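PDB 6PWK: GGDEF and EAL domain-containing protein from Vibrio cholerae O1 str. 2010EL-1786, which binds c-di-GMP and probably relays the level of this second messenger to the control of large adhesins and biofilm formation. Local coordinates for residues Lys62-Glu65 and Ala66-Met70; Lys110-Ala113 and Glu114-Ile117; Tyr18-Pro21 and Val22-Leu25. All blocks are in the same frame, centred on the assembly; numbering follows the deposited sequence.

Contact 1: Lys62-Glu65 and Ala66-Met70; sequences KGYE and AGDGM. With C2E (9,9'-[(2R,3R,3aS,5S,7aR,9R,10R,10aS,12S,14aR)-3,5,10,12-tetrahydroxy-5,12-dioxidooctahydro-2H,7H-difuro[3,2-d:3',2'-j][1,3,7,9,2,8]tetraoxadiphosphacyclododecine-2,9-diyl]bis(2-amino-1,9-dihydro-6H-purin-6-one)), chain G.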
# COMPACT_ATOMS: atom_id res chain seq x y z
N LYS A 62 -16.11 0.52 4.14
CA LYS A 62 -17.16 1.44 4.56
C LYS A 62 -16.60 2.77 5.06
O LYS A 62 -17.33 3.54 5.70
CB LYS A 62 -18.02 0.80 5.65
CG LYS A 62 -18.90 -0.35 5.16
CD LYS A 62 -20.09 0.16 4.37
CE LYS A 62 -20.77 -0.96 3.60
NZ LYS A 62 -21.57 -0.42 2.47
N GLY A 63 -15.34 3.07 4.77
CA GLY A 63 -14.74 4.32 5.21
C GLY A 63 -14.15 4.22 6.61
O GLY A 63 -14.12 3.16 7.24
N TYR A 64 -13.68 5.36 7.10
CA TYR A 64 -13.07 5.42 8.42
C TYR A 64 -14.04 5.84 9.52
O TYR A 64 -13.76 5.59 10.69
CB TYR A 64 -11.87 6.37 8.43
CG TYR A 64 -12.21 7.81 8.11
CD1 TYR A 64 -12.19 8.27 6.80
CD2 TYR A 64 -12.53 8.71 9.11
CE1 TYR A 64 -12.50 9.58 6.50
CE2 TYR A 64 -12.84 10.02 8.82
CZ TYR A 64 -12.82 10.46 7.52
OH TYR A 64 -13.13 11.76 7.23
N GLU A 65 -15.16 6.48 9.16
CA GLU A 65 -16.18 6.78 10.16
C GLU A 65 -16.73 5.50 10.77
O GLU A 65 -16.90 5.40 11.99
CB GLU A 65 -17.31 7.61 9.55
CG GLU A 65 -16.86 8.87 8.84
CD GLU A 65 -16.98 8.77 7.33
OE1 GLU A 65 -16.59 7.72 6.78
OE2 GLU A 65 -17.46 9.73 6.71
N ALA A 66 -17.00 4.50 9.93
CA ALA A 66 -17.43 3.20 10.44
C ALA A 66 -16.26 2.44 11.06
O ALA A 66 -16.46 1.67 12.01
CB ALA A 66 -18.06 2.38 9.31
N GLY A 67 -15.05 2.63 10.54
CA GLY A 67 -13.90 1.95 11.11
C GLY A 67 -13.56 2.44 12.50
O GLY A 67 -13.29 1.65 13.40
N ASP A 68 -13.56 3.77 12.69
CA ASP A 68 -13.29 4.32 14.01
C ASP A 68 -14.37 3.92 15.01
O ASP A 68 -14.07 3.62 16.17
CB ASP A 68 -13.18 5.85 13.94
CG ASP A 68 -11.94 6.31 13.21
OD1 ASP A 68 -11.28 5.47 12.55
OD2 ASP A 68 -11.61 7.51 13.30
N GLY A 69 -15.63 3.89 14.57
CA GLY A 69 -16.70 3.46 15.45
C GLY A 69 -16.55 2.01 15.89
O GLY A 69 -16.91 1.67 17.02
N MET A 70 -16.03 1.15 15.02
CA MET A 70 -15.82 -0.24 15.40
C MET A 70 -14.64 -0.39 16.35
O MET A 70 -14.67 -1.23 17.26
CB MET A 70 -15.61 -1.10 14.15
CG MET A 70 -15.54 -2.59 14.44
SD MET A 70 -17.00 -3.18 15.30
CE MET A 70 -17.72 -4.23 14.05
P1 C2E G . -8.82 18.54 8.67
O2P C2E G . -7.69 17.60 9.00
O1P C2E G . -8.83 19.51 9.81
O5' C2E G . -8.51 19.44 7.35
C5' C2E G . -8.63 18.63 6.24
C4' C2E G . -8.11 19.13 4.88
O4' C2E G . -6.96 19.72 5.03
C3' C2E G . -7.80 17.82 4.14
O3' C2E G . -8.84 17.41 3.39
C2' C2E G . -6.56 18.14 3.29
O2' C2E G . -6.92 18.64 1.93
C1' C2E G . -5.93 19.09 3.95
N9 C2E G . -4.72 18.54 4.53
C8 C2E G . -5.22 18.43 5.79
N7 C2E G . -4.24 17.90 6.55
C5 C2E G . -3.17 17.69 5.79
C6 C2E G . -1.76 17.12 6.07
O6 C2E G . -1.45 16.75 7.15
N1 C2E G . -0.80 17.02 5.00
C2 C2E G . -1.15 17.45 3.67
N2 C2E G . -0.27 17.40 2.51
N3 C2E G . -2.48 17.98 3.44
C4 C2E G . -3.48 18.09 4.54
P11 C2E G . -9.30 15.87 3.81
O21 C2E G . -8.36 14.76 3.40
O11 C2E G . -10.57 15.60 3.06
O5A C2E G . -9.71 15.99 5.42
C5A C2E G . -11.06 16.32 5.62
C4A C2E G . -11.49 16.09 7.02
O4A C2E G . -11.82 14.84 7.15
C3A C2E G . -10.26 16.41 8.13
O3A C2E G . -10.33 17.83 8.66
C2A C2E G . -10.40 15.62 9.05
O2A C2E G . -11.22 16.26 10.15
C1A C2E G . -11.17 14.34 8.42
N91 C2E G . -10.35 13.35 8.16
C81 C2E G . -9.54 13.15 7.11
N71 C2E G . -8.93 11.97 7.35
C51 C2E G . -9.36 11.49 8.52
C61 C2E G . -9.04 10.23 9.31
O61 C2E G . -8.26 9.47 8.86
N11 C2E G . -9.67 9.94 10.57
C21 C2E G . -10.62 10.87 11.12
N21 C2E G . -11.27 10.61 12.40
N31 C2E G . -10.92 12.08 10.35
C41 C2E G . -10.26 12.36 9.03
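G63 and G67 meet through a weak backbone bond (G63 O to G67 N, 3.5 Å) at a kink in helix 53-80, where the amides of Y64 and E65 have no bond to the preceding turn. G63 takes a positive phi of 87°, easily reached by glycine. Regular helix resumes beyond it: D68 N donates to Y64 O at 2.7 Å, and G69 N bonds to E65 O, approaching from above the plane of that carbonyl. The sequence G-Y-E-A-G-D corresponds to the G-H-x-x-G-D pattern of diguanylate cyclases, with Y64 in place of the histidine; there the closing aspartate binds a substrate guanine, and here the same position serves a bound c-di-GMP. The Y64 ring, placed by a chi1 of 62° that sets CG between the backbone N and the carbonyl carbon, has one guanine of C2E over one face. Base and ring are not parallel but inclined by about 30°, the nearest pair being Y64 CE2 and C2E N31 at 3.2 Å. On the opposite face E65 CG stands 4.2 Å above the Y64 ring plane, displaced toward the rim, with the E65 chain bent at chi2. D68 approaches the tyrosine differently, its OD2 lying at the ring edge near the plane. That oxygen accepts the exocyclic amino group of the same guanine, C2E N21 to D68 OD2 measuring 3.2 Å, while OD1 is bonded to the hydroxyl of Y59, nine residues earlier on the same helix. Held at both oxygens, the carboxylate is probably restrained in rotation, with Y59 as a second-shell partner. R28, E96, D156, K184 and Q185 of the second subunit hydrogen-bond to the same ligand and complete its site. The A66 CB lies beside K62 CB, 4.0 Å between the two.

Contact 2: Lys110-Ala113 and Glu114-Ile117; sequences KIVA and ESII
I116 reaches back along helix 106-118 over V112, its CD1 lying 4.3 Å from V112 CG1, and the two form an apolar patch one turn long. In the main chain of the same turn V112 O is gripped twice. I116 N donates to it at 2.9 Å, and S115 OG supplies a second bond of 2.6 Å to V112 O from the same face of the carbonyl plane. The serine can do this because chi1 of 61° sets OG between its own N and carbonyl carbon, folding the hydroxyl back onto the preceding turn; the polar group is thereby satisfied within the helix. Bonds from E114 N to K110 O and from I117 N to A113 O continue the alpha-helical pattern on either side. The E114 chain, bent at chi2, runs toward the loop residues N169 and Y170, and K110 forms a cation-pi contact with F172. V112 and I116 face M101 and I99 of strand 96-102, whereas A113 and I117 lie against L137 of strand 136-142. Such a helix, packed on the sheet and linking the parallel strands 96-102 and 136-142 with strand 45-51 between them, is the connecting helix of a beta-alpha-beta crossover in the GGDEF domain.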
# COMPACT_ATOMS: atom_id res chain seq x y z
N LYS A 110 -5.84 -18.06 30.77
CA LYS A 110 -6.69 -18.73 29.79
C LYS A 110 -8.15 -18.33 29.96
O LYS A 110 -8.86 -18.13 28.96
CB LYS A 110 -6.52 -20.25 29.91
CG LYS A 110 -5.13 -20.76 29.55
CD LYS A 110 -5.13 -22.27 29.39
CE LYS A 110 -3.87 -22.78 28.70
NZ LYS A 110 -2.73 -22.93 29.65
N ILE A 111 -8.62 -18.21 31.20
CA ILE A 111 -9.99 -17.78 31.43
C ILE A 111 -10.18 -16.33 31.01
O ILE A 111 -11.23 -15.96 30.47
CB ILE A 111 -10.38 -18.01 32.91
CG1 ILE A 111 -10.29 -19.49 33.25
CG2 ILE A 111 -11.78 -17.48 33.18
CD1 ILE A 111 -10.74 -19.82 34.66
N VAL A 112 -9.17 -15.49 31.24
CA VAL A 112 -9.22 -14.12 30.75
C VAL A 112 -9.20 -14.10 29.23
O VAL A 112 -9.98 -13.38 28.59
CB VAL A 112 -8.07 -13.29 31.35
CG1 VAL A 112 -8.04 -11.91 30.73
CG2 VAL A 112 -8.20 -13.21 32.86
N ALA A 113 -8.33 -14.91 28.62
CA ALA A 113 -8.29 -14.99 27.16
C ALA A 113 -9.57 -15.60 26.61
O ALA A 113 -10.05 -15.19 25.55
CB ALA A 113 -7.07 -15.79 26.72
N GLU A 114 -10.13 -16.59 27.31
CA GLU A 114 -11.40 -17.16 26.88
C GLU A 114 -12.51 -16.12 26.97
O GLU A 114 -13.39 -16.07 26.10
CB GLU A 114 -11.74 -18.38 27.73
CG GLU A 114 -12.36 -19.53 26.95
CD GLU A 114 -11.34 -20.27 26.11
OE1 GLU A 114 -10.31 -20.71 26.67
OE2 GLU A 114 -11.55 -20.40 24.88
N SER A 115 -12.49 -15.29 28.01
CA SER A 115 -13.51 -14.26 28.15
C SER A 115 -13.34 -13.16 27.11
O SER A 115 -14.33 -12.55 26.70
CB SER A 115 -13.46 -13.66 29.56
OG SER A 115 -12.20 -13.06 29.81
N ILE A 116 -12.10 -12.89 26.69
CA ILE A 116 -11.88 -11.88 25.65
C ILE A 116 -12.58 -12.29 24.36
O ILE A 116 -13.32 -11.50 23.76
CB ILE A 116 -10.37 -11.66 25.42
CG1 ILE A 116 -9.74 -10.95 26.62
CG2 ILE A 116 -10.13 -10.86 24.15
CD1 ILE A 116 -8.24 -10.84 26.53
N ILE A 117 -12.36 -13.53 23.92
CA ILE A 117 -12.88 -13.97 22.63
C ILE A 117 -14.41 -13.98 22.64
O ILE A 117 -15.05 -13.48 21.71
CB ILE A 117 -12.31 -15.35 22.28
CG1 ILE A 117 -10.78 -15.27 22.18
CG2 ILE A 117 -12.91 -15.87 20.98
CD1 ILE A 117 -10.10 -16.58 22.44

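Contact 3: Tyr18-Pro21 and Val22-Leu25; sequences YLDP and VSHL
Y18 O and L25 O come within 4.3 Å where the chain doubles back after helix 3-18, the Y18 backbone being bonded to that of N27 just beyond. The sequence from D20 onward, D-P-V-S-H-L-G-N-R, corresponds to the D-x-L-T-G-L-x-N-R signature that links the signalling helix to the GGDEF domain in diguanylate cyclases. L19 is the first residue to leave helical geometry. Its CG lies anti to the backbone N (chi1 -173°), which carries the branch over the returning chain: CD1 sits 3.2 Å from L25 O, and CD2 meets the H24 imidazole obliquely, 3.9 Å from its ND1. D20 holds the turn together with both main chain and side chain. Its N donates to L25 O at 2.9 Å, nearly along the C=O axis, and its O receives a weak bond from H24 N. The carboxylate curls round toward S23, where OD2 accepts from S23 N at 2.8 Å, with the donor 32° out of the carboxylate plane, and also from S23 OG through the anti lone pair. The same D20 oxygen forms a salt bridge to R91, which lies between strands 88-90 and 96-102, where active cyclases carry the GGDEF signature. P21 rounds the bend and leads into V22, whose CB lies 3.6 Å from D20 OD2 and whose carbonyl is bonded to R72 of helix 53-80. L25 packs on A75 and F97. S23 opens an ST turn, OG accepting from L25 N at 3.2 Å while its own proton goes to D20 OD2.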
# COMPACT_ATOMS: atom_id res chain seq x y z
N TYR A 18 -0.69 9.82 26.33
CA TYR A 18 -0.87 8.40 26.62
C TYR A 18 -2.21 7.82 26.21
O TYR A 18 -2.39 6.60 26.34
CB TYR A 18 -0.66 8.15 28.12
CG TYR A 18 0.75 8.41 28.61
CD1 TYR A 18 1.85 8.07 27.83
CD2 TYR A 18 0.98 9.01 29.84
CE1 TYR A 18 3.13 8.32 28.26
CE2 TYR A 18 2.26 9.25 30.29
CZ TYR A 18 3.34 8.90 29.49
OH TYR A 18 4.62 9.15 29.93
N LEU A 19 -3.16 8.62 25.73
CA LEU A 19 -4.48 8.13 25.38
C LEU A 19 -4.70 8.21 23.87
O LEU A 19 -4.46 9.27 23.27
CB LEU A 19 -5.58 8.91 26.10
CG LEU A 19 -7.00 8.36 25.94
CD1 LEU A 19 -7.25 7.20 26.90
CD2 LEU A 19 -8.04 9.45 26.13
N ASP A 20 -5.14 7.11 23.28
CA ASP A 20 -5.50 7.09 21.87
C ASP A 20 -6.91 7.63 21.69
O ASP A 20 -7.85 7.08 22.28
CB ASP A 20 -5.39 5.68 21.31
CG ASP A 20 -5.99 5.55 19.92
OD1 ASP A 20 -5.42 6.12 18.97
OD2 ASP A 20 -7.04 4.88 19.79
N PRO A 21 -7.11 8.69 20.90
CA PRO A 21 -8.46 9.29 20.82
C PRO A 21 -9.52 8.36 20.25
O PRO A 21 -10.68 8.45 20.67
CB PRO A 21 -8.23 10.51 19.91
CG PRO A 21 -6.77 10.80 20.01
CD PRO A 21 -6.10 9.47 20.17
N VAL A 22 -9.16 7.48 19.32
CA VAL A 22 -10.16 6.63 18.68
C VAL A 22 -10.70 5.60 19.66
O VAL A 22 -11.91 5.56 19.95
CB VAL A 22 -9.57 5.95 17.43
CG1 VAL A 22 -10.65 5.21 16.67
CG2 VAL A 22 -8.89 6.98 16.54
N SER A 23 -9.82 4.75 20.19
CA SER A 23 -10.25 3.66 21.07
C SER A 23 -10.59 4.13 22.48
O SER A 23 -11.24 3.39 23.22
CB SER A 23 -9.17 2.59 21.13
OG SER A 23 -7.98 3.10 21.71
N HIS A 24 -10.15 5.33 22.86
CA HIS A 24 -10.25 5.80 24.24
C HIS A 24 -9.57 4.84 25.21
O HIS A 24 -9.96 4.73 26.38
CB HIS A 24 -11.70 6.05 24.66
CG HIS A 24 -11.85 7.03 25.79
ND1 HIS A 24 -11.71 8.39 25.61
CD2 HIS A 24 -12.11 6.84 27.10
CE1 HIS A 24 -11.88 9.00 26.77
NE2 HIS A 24 -12.13 8.08 27.69
N LEU A 25 -8.56 4.13 24.73
CA LEU A 25 -7.68 3.29 25.53
C LEU A 25 -6.30 3.92 25.57
O LEU A 25 -6.04 4.94 24.93
CB LEU A 25 -7.63 1.87 24.96
CG LEU A 25 -8.88 1.00 25.05
CD1 LEU A 25 -8.68 -0.29 24.28
CD2 LEU A 25 -9.22 0.71 26.50

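Contacts 1 and 3 adjoin: D68 CB of helix 53-80 packs on V22 CG1 of the 18-25 loop at 3.8 Å, although their centres are 15 Å apart. Through D68 and Y64, contact 1 touches the c-di-GMP that it shares with the second subunit, and contact 3 lies close by, the V22 side chain about 6 Å from a bound c-di-GMP. Contact 2 is remote from both, its nearest atoms about 12 Å from contact 1 and about 11 Å from contact 3. All three belong to the GGDEF domain, whereas the magnesium site lies in the EAL domain, where c-di-GMP is bound as well.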